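Local coordinates for beta-phenylalanine aminotransferase (Variovorax paradoxus, PDB 4AO9), which probably transfers the amino group of beta-phenylalanine to a keto acid acceptor, using pyridoxal-5'-phosphate as cofactor, as a class-III aminotransferase, at residues C137-Q142 against F339-A344; Q230-C235 against S416-V421; G345-R350 against I374-N379. One frame throughout, in Å; residues are numbered along the deposited sequence.

Contact 1: C137-Q142 against F339-A344; sequences CERFPQ and FTPEAA
The carbonyl oxygen of Phe339 is gripped by both terminal nitrogens of Arg139, whose guanidinium reaches it end-on. The shorter and straighter bond, Arg139 NH1 to Phe339 O at 2.8 Å, lies in the carbonyl plane on a lone pair, with an N-H...O angle of 150°. Arg139 NH2 gives a more bent second bond of 3.1 Å to Phe339 O, from above the carbonyl plane. CG of Arg139 stands anti to the backbone N (chi1 -173°) and the chain runs extended to NE, which takes the guanidinium from the last turn of helix 129-139 to the start of helix 341-365. Pro341 lies over one face of the guanidinium, its CD 3.6 Å from Arg139 NH1, while the CB of Ala344 approaches Arg139 NH2 to 3.9 Å. Thr340 is the N-cap: its OG1 accepts from Ala343 N at 3.0 Å; the carbonyl gripped by Arg139 belongs to the residue just before this cap. Phe339 itself meets Tyr288 edge-to-face. The contact thus joins the C-terminal end of helix 129-139 to the N-terminal end of helix 341-365, while Phe140 and Gln142, which follow the first helix, pack on strand 282-286 of the seven-stranded sheet.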
loop_
_atom_site.group_PDB
_atom_site.type_symbol
_atom_site.label_atom_id
_atom_site.label_comp_id
_atom_site.label_asym_id
_atom_site.label_seq_id
_atom_site.Cartn_x
_atom_site.Cartn_y
_atom_site.Cartn_z
ATOM N N CYS A 137 -20.243 -0.786 3.466
ATOM C CA CYS A 137 -20.939 -0.582 4.734
ATOM C C CYS A 137 -22.258 -1.347 4.767
ATOM O O CYS A 137 -22.665 -1.834 5.820
ATOM C CB CYS A 137 -21.180 0.906 4.992
ATOM S SG CYS A 137 -19.650 1.837 5.316
ATOM N N GLU A 138 -22.923 -1.441 3.622
ATOM C CA GLU A 138 -24.186 -2.185 3.537
ATOM C C GLU A 138 -23.960 -3.688 3.621
ATOM O O GLU A 138 -24.770 -4.409 4.219
ATOM C CB GLU A 138 -24.941 -1.827 2.258
ATOM C CG GLU A 138 -25.551 -0.448 2.302
ATOM C CD GLU A 138 -26.138 0.008 0.966
ATOM O OE1 GLU A 138 -25.889 -0.635 -0.083
ATOM O OE2 GLU A 138 -26.823 1.046 0.977
ATOM N N ARG A 139 -22.871 -4.165 3.026
ATOM C CA ARG A 139 -22.552 -5.585 3.016
ATOM C C ARG A 139 -22.051 -6.070 4.371
ATOM O O ARG A 139 -22.311 -7.207 4.765
ATOM C CB ARG A 139 -21.507 -5.872 1.937
ATOM C CG ARG A 139 -21.215 -7.349 1.723
ATOM C CD ARG A 139 -20.425 -7.529 0.453
ATOM N NE ARG A 139 -20.053 -8.923 0.194
ATOM C CZ ARG A 139 -20.015 -9.461 -1.021
ATOM N NH1 ARG A 139 -20.361 -8.739 -2.085
ATOM N NH2 ARG A 139 -19.634 -10.722 -1.171
ATOM N N PHE A 140 -21.332 -5.196 5.076
ATOM C CA PHE A 140 -20.752 -5.527 6.369
ATOM C C PHE A 140 -21.196 -4.453 7.372
ATOM O O PHE A 140 -20.464 -3.500 7.651
ATOM C CB PHE A 140 -19.219 -5.582 6.262
ATOM C CG PHE A 140 -18.710 -6.479 5.157
ATOM C CD1 PHE A 140 -18.735 -7.865 5.291
ATOM C CD2 PHE A 140 -18.180 -5.935 3.990
ATOM C CE1 PHE A 140 -18.258 -8.697 4.279
ATOM C CE2 PHE A 140 -17.689 -6.761 2.976
ATOM C CZ PHE A 140 -17.736 -8.143 3.119
ATOM N N PRO A 141 -22.415 -4.597 7.921
ATOM C CA PRO A 141 -23.011 -3.512 8.702
ATOM C C PRO A 141 -22.295 -3.152 10.011
ATOM O O PRO A 141 -22.580 -2.098 10.600
ATOM C CB PRO A 141 -24.438 -4.009 8.963
ATOM C CG PRO A 141 -24.690 -5.004 7.900
ATOM C CD PRO A 141 -23.379 -5.685 7.673
ATOM N N GLN A 142 -21.373 -4.004 10.460
ATOM C CA GLN A 142 -20.483 -3.659 11.576
ATOM C C GLN A 142 -19.503 -2.549 11.195
ATOM O O GLN A 142 -18.794 -2.011 12.053
ATOM C CB GLN A 142 -19.717 -4.888 12.085
ATOM C CG GLN A 142 -18.684 -5.447 11.101
ATOM C CD GLN A 142 -19.248 -6.499 10.159
ATOM O OE1 GLN A 142 -20.318 -6.333 9.563
ATOM N NE2 GLN A 142 -18.510 -7.598 10.014
ATOM N N PHE A 339 -19.090 -11.136 -7.491
ATOM C CA PHE A 339 -18.977 -11.721 -6.162
ATOM C C PHE A 339 -19.933 -11.055 -5.197
ATOM O O PHE A 339 -19.529 -10.357 -4.256
ATOM C CB PHE A 339 -17.537 -11.664 -5.649
ATOM C CG PHE A 339 -17.270 -12.599 -4.492
ATOM C CD1 PHE A 339 -17.402 -13.976 -4.648
ATOM C CD2 PHE A 339 -16.891 -12.102 -3.248
ATOM C CE1 PHE A 339 -17.153 -14.846 -3.589
ATOM C CE2 PHE A 339 -16.642 -12.963 -2.181
ATOM C CZ PHE A 339 -16.770 -14.342 -2.355
ATOM N N THR A 340 -21.218 -11.275 -5.457
ATOM C CA THR A 340 -22.302 -10.774 -4.629
ATOM C C THR A 340 -22.356 -11.569 -3.326
ATOM O O THR A 340 -21.682 -12.592 -3.202
ATOM C CB THR A 340 -23.631 -10.984 -5.368
ATOM O OG1 THR A 340 -23.774 -12.382 -5.675
ATOM C CG2 THR A 340 -23.651 -10.172 -6.662
ATOM N N PRO A 341 -23.146 -11.101 -2.336
ATOM C CA PRO A 341 -23.287 -11.914 -1.132
ATOM C C PRO A 341 -23.787 -13.327 -1.461
ATOM O O PRO A 341 -23.300 -14.312 -0.890
ATOM C CB PRO A 341 -24.318 -11.132 -0.317
ATOM C CG PRO A 341 -24.052 -9.700 -0.705
ATOM C CD PRO A 341 -23.772 -9.771 -2.182
ATOM N N GLU A 342 -24.723 -13.425 -2.402
ATOM C CA GLU A 342 -25.247 -14.720 -2.834
ATOM C C GLU A 342 -24.160 -15.621 -3.426
ATOM O O GLU A 342 -24.084 -16.810 -3.107
ATOM C CB GLU A 342 -26.391 -14.519 -3.832
ATOM C CG GLU A 342 -27.665 -13.912 -3.226
ATOM C CD GLU A 342 -27.589 -12.407 -2.904
ATOM O OE1 GLU A 342 -26.702 -11.680 -3.418
ATOM O OE2 GLU A 342 -28.452 -11.949 -2.119
ATOM N N ALA A 343 -23.311 -15.045 -4.278
ATOM C CA ALA A 343 -22.188 -15.769 -4.864
ATOM C C ALA A 343 -21.188 -16.242 -3.815
ATOM O O ALA A 343 -20.620 -17.331 -3.939
ATOM C CB ALA A 343 -21.504 -14.912 -5.900
ATOM N N ALA A 344 -20.959 -15.420 -2.788
ATOM C CA ALA A 344 -20.068 -15.803 -1.705
ATOM C C ALA A 344 -20.597 -17.039 -0.973
ATOM O O ALA A 344 -19.828 -17.955 -0.667
ATOM C CB ALA A 344 -19.853 -14.632 -0.737
#

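Contact 2: Q230-C235 against S416-V421; sequences QGASGC and SPRGFV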
loop_
_atom_site.group_PDB
_atom_site.type_symbol
_atom_site.label_atom_id
_atom_site.label_comp_id
_atom_site.label_asym_id
_atom_site.label_seq_id
_atom_site.Cartn_x
_atom_site.Cartn_y
_atom_site.Cartn_z
ATOM N N GLN A 230 -7.452 -18.100 10.854
ATOM C CA GLN A 230 -6.105 -17.732 10.406
ATOM C C GLN A 230 -5.867 -18.248 9.001
ATOM O O GLN A 230 -6.163 -19.404 8.685
ATOM C CB GLN A 230 -5.037 -18.241 11.354
ATOM C CG GLN A 230 -4.982 -17.463 12.651
ATOM C CD GLN A 230 -3.797 -17.849 13.506
ATOM O OE1 GLN A 230 -3.213 -18.930 13.356
ATOM N NE2 GLN A 230 -3.437 -16.971 14.420
ATOM N N GLY A 231 -5.347 -17.368 8.157
ATOM C CA GLY A 231 -5.121 -17.677 6.743
ATOM C C GLY A 231 -3.743 -18.251 6.503
ATOM O O GLY A 231 -3.586 -19.455 6.264
ATOM N N ALA A 232 -2.738 -17.384 6.555
ATOM C CA ALA A 232 -1.352 -17.757 6.287
ATOM C C ALA A 232 -0.828 -18.913 7.129
ATOM O O ALA A 232 -0.025 -19.714 6.642
ATOM C CB ALA A 232 -0.441 -16.535 6.429
ATOM N N SER A 233 -1.281 -19.018 8.378
ATOM C CA SER A 233 -0.810 -20.097 9.250
ATOM C C SER A 233 -1.362 -21.462 8.842
ATOM O O SER A 233 -0.881 -22.480 9.340
ATOM C CB SER A 233 -1.149 -19.832 10.715
ATOM O OG SER A 233 -2.536 -20.019 10.941
ATOM N N GLY A 234 -2.382 -21.485 7.977
ATOM C CA GLY A 234 -2.895 -22.758 7.438
ATOM C C GLY A 234 -4.404 -22.975 7.435
ATOM O O GLY A 234 -4.863 -24.122 7.571
ATOM N N CYS A 235 -5.188 -21.902 7.273
ATOM C CA CYS A 235 -6.663 -22.007 7.301
ATOM C C CYS A 235 -7.149 -22.720 8.565
ATOM O O CYS A 235 -7.770 -23.792 8.509
ATOM C CB CYS A 235 -7.205 -22.694 6.043
ATOM S SG CYS A 235 -6.900 -21.762 4.550
ATOM N N SER A 416 -0.467 -23.394 -4.372
ATOM C CA SER A 416 0.561 -22.721 -3.589
ATOM C C SER A 416 1.520 -23.731 -2.953
ATOM O O SER A 416 1.109 -24.827 -2.540
ATOM C CB SER A 416 -0.084 -21.878 -2.503
ATOM O OG SER A 416 -0.865 -22.698 -1.672
ATOM N N PRO A 417 2.808 -23.358 -2.843
ATOM C CA PRO A 417 3.754 -24.219 -2.140
ATOM C C PRO A 417 3.281 -24.611 -0.737
ATOM O O PRO A 417 3.525 -25.742 -0.309
ATOM C CB PRO A 417 5.011 -23.355 -2.059
ATOM C CG PRO A 417 4.951 -22.533 -3.313
ATOM C CD PRO A 417 3.485 -22.220 -3.499
ATOM N N ARG A 418 2.604 -23.701 -0.042
ATOM C CA ARG A 418 2.194 -23.970 1.338
ATOM C C ARG A 418 0.954 -24.865 1.462
ATOM O O ARG A 418 0.559 -25.184 2.572
ATOM C CB ARG A 418 2.046 -22.673 2.158
ATOM C CG ARG A 418 0.803 -21.835 1.885
ATOM C CD ARG A 418 0.932 -20.451 2.547
ATOM N NE ARG A 418 -0.340 -19.728 2.548
ATOM C CZ ARG A 418 -0.462 -18.406 2.640
ATOM N NH1 ARG A 418 0.619 -17.626 2.728
ATOM N NH2 ARG A 418 -1.667 -17.854 2.628
ATOM N N GLY A 419 0.358 -25.262 0.334
ATOM C CA GLY A 419 -0.797 -26.166 0.345
ATOM C C GLY A 419 -2.140 -25.462 0.478
ATOM O O GLY A 419 -3.163 -26.105 0.686
ATOM N N PHE A 420 -2.121 -24.134 0.377
ATOM C CA PHE A 420 -3.320 -23.288 0.422
ATOM C C PHE A 420 -4.107 -23.414 -0.882
ATOM O O PHE A 420 -3.559 -23.186 -1.959
ATOM C CB PHE A 420 -2.856 -21.840 0.643
ATOM C CG PHE A 420 -3.952 -20.822 0.869
ATOM C CD1 PHE A 420 -5.176 -21.143 1.465
ATOM C CD2 PHE A 420 -3.710 -19.487 0.529
ATOM C CE1 PHE A 420 -6.146 -20.134 1.696
ATOM C CE2 PHE A 420 -4.660 -18.483 0.774
ATOM C CZ PHE A 420 -5.885 -18.808 1.356
ATOM N N VAL A 421 -5.375 -23.810 -0.767
ATOM C CA VAL A 421 -6.278 -24.004 -1.893
ATOM C C VAL A 421 -7.376 -22.957 -1.831
ATOM O O VAL A 421 -8.011 -22.776 -0.791
ATOM C CB VAL A 421 -6.906 -25.415 -1.844
ATOM C CG1 VAL A 421 -8.011 -25.577 -2.896
ATOM C CG2 VAL A 421 -5.829 -26.467 -2.025
HETATM O O HOH W 1 -2.840 -20.643 3.861
#
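Cys235 SG presses against the Phe420 ring at CE1, 3.4 Å away, and this is the tight part of the contact. The sulfur lies 4.4 Å from the ring centroid and 63° off the normal, an oblique sulfur-aromatic contact. With chi1 at -174° the Phe420 ring is turned opposite its own nitrogen, and its end comes back to the loop 230-235. The Arg418 side is looser and wetter. Its guanidinium lays one face over Ala232, with Arg418 NH2 3.7 Å from Ala232 CA, and no direct polar bond ties the two segments. A water takes that role: it accepts from Arg418 NE at 3.0 Å and lies 2.8 Å from Gly231 O, to which it probably donates, and it sits above one face of the Phe420 ring, toward its rim. Gly231 O additionally receives Gly234 N and Cys235 N, both from the same face of its plane, and so anchors the loop's tight turn. A leucine in place of Arg418 would probably leave the bridging water without its NE donor and Ala232 without the flat group that covers it. Gly231 lies near the bound PLP, and its N bonds to Glu227 of the cofactor pocket. The contact sets the connection between the short strands 229-230 and 236-237 against the type I turn Ser416-Gly419 and the start of strand 420-422, which pairs with strand 377-381; Cys235 and Phe420 both touch Asn379 on that neighbouring strand.

Contact 3: G345-R350 against I374-N379; sequences GALAER and IGSLMN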
loop_
_atom_site.group_PDB
_atom_site.type_symbol
_atom_site.label_atom_id
_atom_site.label_comp_id
_atom_site.label_asym_id
_atom_site.label_seq_id
_atom_site.Cartn_x
_atom_site.Cartn_y
_atom_site.Cartn_z
ATOM N N GLY A 345 -21.904 -17.063 -0.715
ATOM C CA GLY A 345 -22.570 -18.221 -0.112
ATOM C C GLY A 345 -22.451 -19.462 -0.980
ATOM O O GLY A 345 -22.116 -20.548 -0.487
ATOM N N ALA A 346 -22.691 -19.300 -2.280
ATOM C CA ALA A 346 -22.649 -20.430 -3.201
ATOM C C ALA A 346 -21.235 -20.997 -3.351
ATOM O O ALA A 346 -21.042 -22.214 -3.372
ATOM C CB ALA A 346 -23.244 -20.051 -4.551
ATOM N N LEU A 347 -20.239 -20.117 -3.434
ATOM C CA LEU A 347 -18.853 -20.570 -3.543
ATOM C C LEU A 347 -18.411 -21.282 -2.259
ATOM O O LEU A 347 -17.654 -22.256 -2.304
ATOM C CB LEU A 347 -17.921 -19.390 -3.870
ATOM C CG LEU A 347 -16.485 -19.740 -4.276
ATOM C CD1 LEU A 347 -16.433 -20.444 -5.632
ATOM C CD2 LEU A 347 -15.630 -18.482 -4.299
ATOM N N ALA A 348 -18.886 -20.790 -1.116
ATOM C CA ALA A 348 -18.592 -21.410 0.175
ATOM C C ALA A 348 -19.149 -22.831 0.254
ATOM O O ALA A 348 -18.481 -23.735 0.751
ATOM C CB ALA A 348 -19.123 -20.560 1.320
ATOM N N GLU A 349 -20.359 -23.018 -0.267
ATOM C CA GLU A 349 -20.970 -24.351 -0.347
ATOM C C GLU A 349 -20.141 -25.313 -1.200
ATOM O O GLU A 349 -19.901 -26.450 -0.780
ATOM C CB GLU A 349 -22.400 -24.269 -0.884
ATOM C CG GLU A 349 -23.402 -23.632 0.076
ATOM C CD GLU A 349 -24.770 -23.382 -0.563
ATOM O OE1 GLU A 349 -24.907 -23.506 -1.804
ATOM O OE2 GLU A 349 -25.715 -23.050 0.184
ATOM N N ARG A 350 -19.700 -24.858 -2.376
ATOM C CA ARG A 350 -18.820 -25.654 -3.248
ATOM C C ARG A 350 -17.520 -26.029 -2.526
ATOM O O ARG A 350 -17.025 -27.149 -2.657
ATOM C CB ARG A 350 -18.495 -24.913 -4.549
ATOM C CG ARG A 350 -19.705 -24.481 -5.362
ATOM C CD ARG A 350 -19.356 -23.350 -6.346
ATOM N NE ARG A 350 -18.345 -23.742 -7.330
ATOM C CZ ARG A 350 -18.547 -24.625 -8.303
ATOM N NH1 ARG A 350 -19.728 -25.219 -8.436
ATOM N NH2 ARG A 350 -17.570 -24.917 -9.150
ATOM N N ILE A 374 -12.544 -23.277 5.900
ATOM C CA ILE A 374 -13.959 -22.919 5.879
ATOM C C ILE A 374 -14.331 -22.551 4.457
ATOM O O ILE A 374 -13.589 -21.828 3.780
ATOM C CB ILE A 374 -14.251 -21.679 6.774
ATOM C CG1 ILE A 374 -13.891 -21.947 8.239
ATOM C CG2 ILE A 374 -15.728 -21.260 6.651
ATOM C CD1 ILE A 374 -13.873 -20.694 9.122
ATOM N N GLY A 375 -15.462 -23.055 3.981
ATOM C CA GLY A 375 -15.991 -22.607 2.695
ATOM C C GLY A 375 -15.006 -22.751 1.552
ATOM O O GLY A 375 -14.457 -23.825 1.329
ATOM N N SER A 376 -14.729 -21.644 0.866
ATOM C CA SER A 376 -13.939 -21.680 -0.370
ATOM C C SER A 376 -12.419 -21.619 -0.153
ATOM O O SER A 376 -11.656 -21.531 -1.120
ATOM C CB SER A 376 -14.391 -20.554 -1.304
ATOM O OG SER A 376 -14.282 -19.297 -0.643
ATOM N N LEU A 377 -11.996 -21.687 1.112
ATOM C CA LEU A 377 -10.578 -21.634 1.483
ATOM C C LEU A 377 -10.196 -22.852 2.310
ATOM O O LEU A 377 -10.838 -23.156 3.314
ATOM C CB LEU A 377 -10.279 -20.374 2.292
ATOM C CG LEU A 377 -10.697 -19.033 1.676
ATOM C CD1 LEU A 377 -10.376 -17.898 2.654
ATOM C CD2 LEU A 377 -10.021 -18.832 0.331
ATOM N N MET A 378 -9.152 -23.560 1.889
ATOM C CA MET A 378 -8.672 -24.706 2.669
ATOM C C MET A 378 -7.168 -24.875 2.516
ATOM O O MET A 378 -6.556 -24.248 1.656
ATOM C CB MET A 378 -9.419 -25.994 2.275
ATOM C CG MET A 378 -9.244 -26.366 0.822
ATOM S SD MET A 378 -10.492 -27.509 0.196
ATOM C CE MET A 378 -11.841 -26.377 -0.120
ATOM N N ASN A 379 -6.569 -25.726 3.339
ATOM C CA ASN A 379 -5.123 -25.920 3.315
ATOM C C ASN A 379 -4.772 -27.367 3.632
ATOM O O ASN A 379 -5.270 -27.918 4.620
ATOM C CB ASN A 379 -4.461 -24.979 4.339
ATOM C CG ASN A 379 -3.046 -24.537 3.948
ATOM O OD1 ASN A 379 -2.787 -23.337 3.806
ATOM N ND2 ASN A 379 -2.123 -25.489 3.796
#
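Segment 345-350 of helix 341-365 and the turn 374-377 meet backbone to backbone, with Ala348 CA only 3.8 Å from Gly375 CA. The turn is a type II' hairpin bend joining strands 370-374 and 377-381, and Gly375 takes its second position with positive phi (55°). A CB at this position would lie only 3.1 Å from Ala348 CB, and the positive phi also favours glycine, consistent with the close approach of helix and turn. Gly375 CA also points a hydrogen at the carbonyl of Ala348, giving a CA-H...O contact of 3.4 Å between Gly375 CA and Ala348 O. Beside it Leu347 CG lies 3.7 Å from Ser376 CB, and the Leu347 CD2 branch comes 3.8 Å from the same Ser376 CB. A chi1 of -169° in Leu347 brings its branched end up to the serine. The polar end of Ser376 is taken by Arg266, a hydrogen bond to OG, while Gly375 N is bonded by Glu352 one helical turn beyond Ala348. The interface between helix and turn therefore rests on close van der Waals fit and one weak CH...O contact, while Ser376 OG and Gly375 N have their hydrogen-bond partners outside the two segments.

Overall arrangement
All three contacts are largely buried, but their chemistry differs. Contact 1 is a charged side chain holding a backbone carbonyl, contact 2 combines a sulfur-aromatic touch with a water bridge, and contact 3 is a close backbone and apolar fit with a CH...O contact. Contacts 1 and 3 share helix 341-365, at its start and in its next turns, and meet where Phe339 CE1 packs 4.0 Å from Leu347 CD2. Contacts 2 and 3 meet in the three-stranded antiparallel sheet, where strands 377-381 and 420-422 are neighbours and Asn379 ND2 probably donates a hydrogen bond to Arg418 O. Contact 1 is centred about 18 Å from the chain centre and contact 2 about 8 Å, differing in place rather than burial.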